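Local coordinates for alpha-aminoadipate carrier protein lysW (Sulfolobus tokodaii, PDB 3VPB) that carries covalently bound glutamate and alpha-aminoadipate intermediates through the biosynthesis of arginine and lysine, and binds zinc, at residues E23-E28 with L42-A47. Numbering follows the deposited sequence.
With ZN (zinc ion), chain B.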
ATOM      1  N   GLU E  23     -10.259 -21.928  11.986  1.00 30.74           N
ATOM      2  CA  GLU E  23      -9.015 -22.071  12.746  1.00 30.43           C
ATOM      3  C   GLU E  23      -7.804 -22.121  11.831  1.00 30.33           C
ATOM      4  O   GLU E  23      -7.908 -22.538  10.692  1.00 28.71           O
ATOM      5  CB  GLU E  23      -9.039 -23.331  13.594  1.00 31.22           C
ATOM      6  CG  GLU E  23      -9.823 -23.196  14.867  1.00 34.17           C
ATOM      7  CD  GLU E  23      -9.528 -24.308  15.824  1.00 38.87           C
ATOM      8  OE1 GLU E  23      -8.485 -24.256  16.520  1.00 41.25           O
ATOM      9  OE2 GLU E  23     -10.355 -25.236  15.885  1.00 41.36           O
ATOM     10  N   ILE E  24      -6.663 -21.688  12.356  1.00 30.51           N
ATOM     11  CA  ILE E  24      -5.420 -21.630  11.601  1.00 31.64           C
ATOM     12  C   ILE E  24      -4.545 -22.826  11.939  1.00 32.07           C
ATOM     13  O   ILE E  24      -4.423 -23.193  13.120  1.00 32.50           O
ATOM     14  CB  ILE E  24      -4.644 -20.334  11.945  1.00 31.70           C
ATOM     15  CG1 ILE E  24      -5.443 -19.091  11.545  1.00 32.15           C
ATOM     16  CG2 ILE E  24      -3.258 -20.328  11.302  1.00 32.28           C
ATOM     17  CD1 ILE E  24      -5.931 -19.066  10.116  1.00 32.22           C
ATOM     18  N   VAL E  25      -3.947 -23.438  10.914  1.00 32.54           N
ATOM     19  CA  VAL E  25      -2.963 -24.518  11.111  1.00 33.12           C
ATOM     20  C   VAL E  25      -1.706 -24.252  10.274  1.00 33.34           C
ATOM     21  O   VAL E  25      -1.793 -23.804   9.123  1.00 32.56           O
ATOM     22  CB  VAL E  25      -3.540 -25.949  10.816  1.00 33.27           C
ATOM     23  CG1 VAL E  25      -4.809 -26.204  11.623  1.00 34.32           C
ATOM     24  CG2 VAL E  25      -3.822 -26.171   9.339  1.00 33.54           C
ATOM     25  N   GLU E  26      -0.545 -24.531  10.859  1.00 34.04           N
ATOM     26  CA  GLU E  26       0.720 -24.331  10.177  1.00 34.66           C
ATOM     27  C   GLU E  26       1.185 -25.627   9.554  1.00 34.11           C
ATOM     28  O   GLU E  26       1.092 -26.688  10.173  1.00 34.46           O
ATOM     29  CB  GLU E  26       1.784 -23.845  11.155  1.00 35.89           C
ATOM     30  CG  GLU E  26       1.585 -22.421  11.610  1.00 38.66           C
ATOM     31  CD  GLU E  26       2.808 -21.562  11.353  1.00 44.26           C
ATOM     32  OE1 GLU E  26       2.727 -20.339  11.607  1.00 44.80           O
ATOM     33  OE2 GLU E  26       3.842 -22.115  10.887  1.00 46.24           O
ATOM     34  N   HIS E  27       1.664 -25.559   8.319  1.00 32.86           N
ATOM     35  CA  HIS E  27       2.204 -26.745   7.700  1.00 32.38           C
ATOM     36  C   HIS E  27       3.702 -26.620   7.488  1.00 32.07           C
ATOM     37  O   HIS E  27       4.231 -25.511   7.400  1.00 31.41           O
ATOM     38  CB  HIS E  27       1.482 -27.086   6.395  1.00 31.91           C
ATOM     39  CG  HIS E  27       1.665 -28.508   5.982  1.00 33.01           C
ATOM     40  ND1 HIS E  27       2.026 -28.877   4.704  1.00 33.50           N
ATOM     41  CD2 HIS E  27       1.597 -29.657   6.702  1.00 34.14           C
ATOM     42  CE1 HIS E  27       2.127 -30.195   4.643  1.00 33.25           C
ATOM     43  NE2 HIS E  27       1.882 -30.690   5.843  1.00 33.93           N
ATOM     44  N   GLU E  28       4.361 -27.774   7.391  1.00 31.87           N
ATOM     45  CA  GLU E  28       5.832 -27.864   7.370  1.00 32.23           C
ATOM     46  C   GLU E  28       6.464 -27.251   6.114  1.00 31.14           C
ATOM     47  O   GLU E  28       7.666 -27.013   6.076  1.00 30.97           O
ATOM     48  CB  GLU E  28       6.276 -29.325   7.527  1.00 32.59           C
ATOM     49  CG  GLU E  28       5.409 -30.303   6.727  1.00 36.35           C
ATOM     50  CD  GLU E  28       6.055 -31.655   6.477  1.00 40.72           C
ATOM     51  OE1 GLU E  28       5.849 -32.192   5.365  1.00 42.15           O
ATOM     52  OE2 GLU E  28       6.749 -32.182   7.381  1.00 43.04           O
ATOM     53  N   LEU E  42     -14.271 -30.975   5.555  1.00 26.30           N
ATOM     54  CA  LEU E  42     -13.371 -29.968   6.044  1.00 24.61           C
ATOM     55  C   LEU E  42     -12.312 -29.880   4.957  1.00 24.22           C
ATOM     56  O   LEU E  42     -11.989 -30.881   4.324  1.00 22.73           O
ATOM     57  CB  LEU E  42     -12.745 -30.394   7.353  1.00 24.21           C
ATOM     58  CG  LEU E  42     -13.138 -29.703   8.653  1.00 26.60           C
ATOM     59  CD1 LEU E  42     -14.614 -29.233   8.728  1.00 24.77           C
ATOM     60  CD2 LEU E  42     -12.750 -30.591   9.838  1.00 27.73           C
ATOM     61  N   ALA E  43     -11.819 -28.679   4.701  1.00 23.44           N
ATOM     62  CA  ALA E  43     -10.764 -28.514   3.720  1.00 24.18           C
ATOM     63  C   ALA E  43      -9.831 -27.410   4.206  1.00 24.43           C
ATOM     64  O   ALA E  43     -10.119 -26.728   5.197  1.00 24.71           O
ATOM     65  CB  ALA E  43     -11.363 -28.168   2.357  1.00 24.09           C
ATOM     66  N   LEU E  44      -8.705 -27.249   3.522  1.00 24.72           N
ATOM     67  CA  LEU E  44      -7.723 -26.249   3.920  1.00 24.66           C
ATOM     68  C   LEU E  44      -7.481 -25.272   2.786  1.00 25.17           C
ATOM     69  O   LEU E  44      -7.316 -25.685   1.640  1.00 26.15           O
ATOM     70  CB  LEU E  44      -6.425 -26.946   4.277  1.00 24.59           C
ATOM     71  CG  LEU E  44      -6.404 -27.856   5.506  1.00 24.24           C
ATOM     72  CD1 LEU E  44      -5.128 -28.660   5.562  1.00 24.07           C
ATOM     73  CD2 LEU E  44      -6.565 -27.036   6.775  1.00 23.85           C
ATOM     74  N   ARG E  45      -7.455 -23.979   3.086  1.00 25.83           N
ATOM     75  CA  ARG E  45      -6.926 -23.025   2.105  1.00 26.62           C
ATOM     76  C   ARG E  45      -5.906 -22.079   2.740  1.00 26.28           C
ATOM     77  O   ARG E  45      -5.774 -22.034   3.960  1.00 25.28           O
ATOM     78  CB  ARG E  45      -8.052 -22.263   1.402  1.00 26.99           C
ATOM     79  CG  ARG E  45      -8.957 -21.515   2.335  1.00 28.61           C
ATOM     80  CD  ARG E  45      -9.833 -20.545   1.574  1.00 34.27           C
ATOM     81  NE  ARG E  45     -10.873 -20.051   2.462  1.00 35.63           N
ATOM     82  CZ  ARG E  45     -12.165 -20.358   2.351  1.00 38.47           C
ATOM     83  NH1 ARG E  45     -12.602 -21.131   1.356  1.00 38.46           N
ATOM     84  NH2 ARG E  45     -13.029 -19.871   3.228  1.00 38.48           N
ATOM     85  N   LEU E  46      -5.182 -21.330   1.906  1.00 27.07           N
ATOM     86  CA  LEU E  46      -4.196 -20.358   2.371  1.00 27.24           C
ATOM     87  C   LEU E  46      -4.832 -19.350   3.317  1.00 27.27           C
ATOM     88  O   LEU E  46      -5.874 -18.756   2.990  1.00 27.37           O
ATOM     89  CB  LEU E  46      -3.575 -19.626   1.176  1.00 27.34           C
ATOM     90  CG  LEU E  46      -2.160 -19.045   1.322  1.00 29.41           C
ATOM     91  CD1 LEU E  46      -1.140 -20.150   1.569  1.00 29.49           C
ATOM     92  CD2 LEU E  46      -1.791 -18.234   0.097  1.00 29.24           C
ATOM     93  N   ALA E  47      -4.226 -19.169   4.489  1.00 26.85           N
ATOM     94  CA  ALA E  47      -4.745 -18.210   5.476  1.00 26.94           C
ATOM     95  C   ALA E  47      -4.496 -16.793   4.971  1.00 27.67           C
ATOM     96  O   ALA E  47      -3.592 -16.572   4.163  1.00 25.85           O
ATOM     97  CB  ALA E  47      -4.063 -18.390   6.796  1.00 26.94           C
TER
HETATM   98 ZN    ZN B 100       2.047 -27.716   2.919  1.00 28.46          ZN
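V25 and L44 meet through one methyl each. CG2 of V25 lies 3.9 Å from CD2 of L44, and the two side chains cross at about a right angle. CG2 of V25 sits between its own backbone N and carbonyl carbon (chi1 -54° puts CG1 beside the N), and this is the branch that touches the leucine. CD1 of I24 reaches CB of A47, also at 3.9 Å. A47 points its CB toward strand 24-26; I24 leaves its own strand to one side and meets the alanine only with CD1. Strand 32-38 runs between the segments, and backbone hydrogen bonds join V25 to L33 and A47 to Q32. L44 is buried and also packs on L4, P7 and V13, so it joins this sheet to the N-terminal hairpin, next to the zinc ligand C6. H27 binds the zinc ion through ND1 at 2.1 Å. Its NE2 is hydrogen-bonded to the backbone O of D12, which helps fix the ring. C6, C9 and C29 complete the site. The two pairs thus reach over the middle strand on opposite faces of a three-stranded antiparallel sheet, V25-L44 on the face turned to the N-terminal hairpin, in a zinc-ribbon fold.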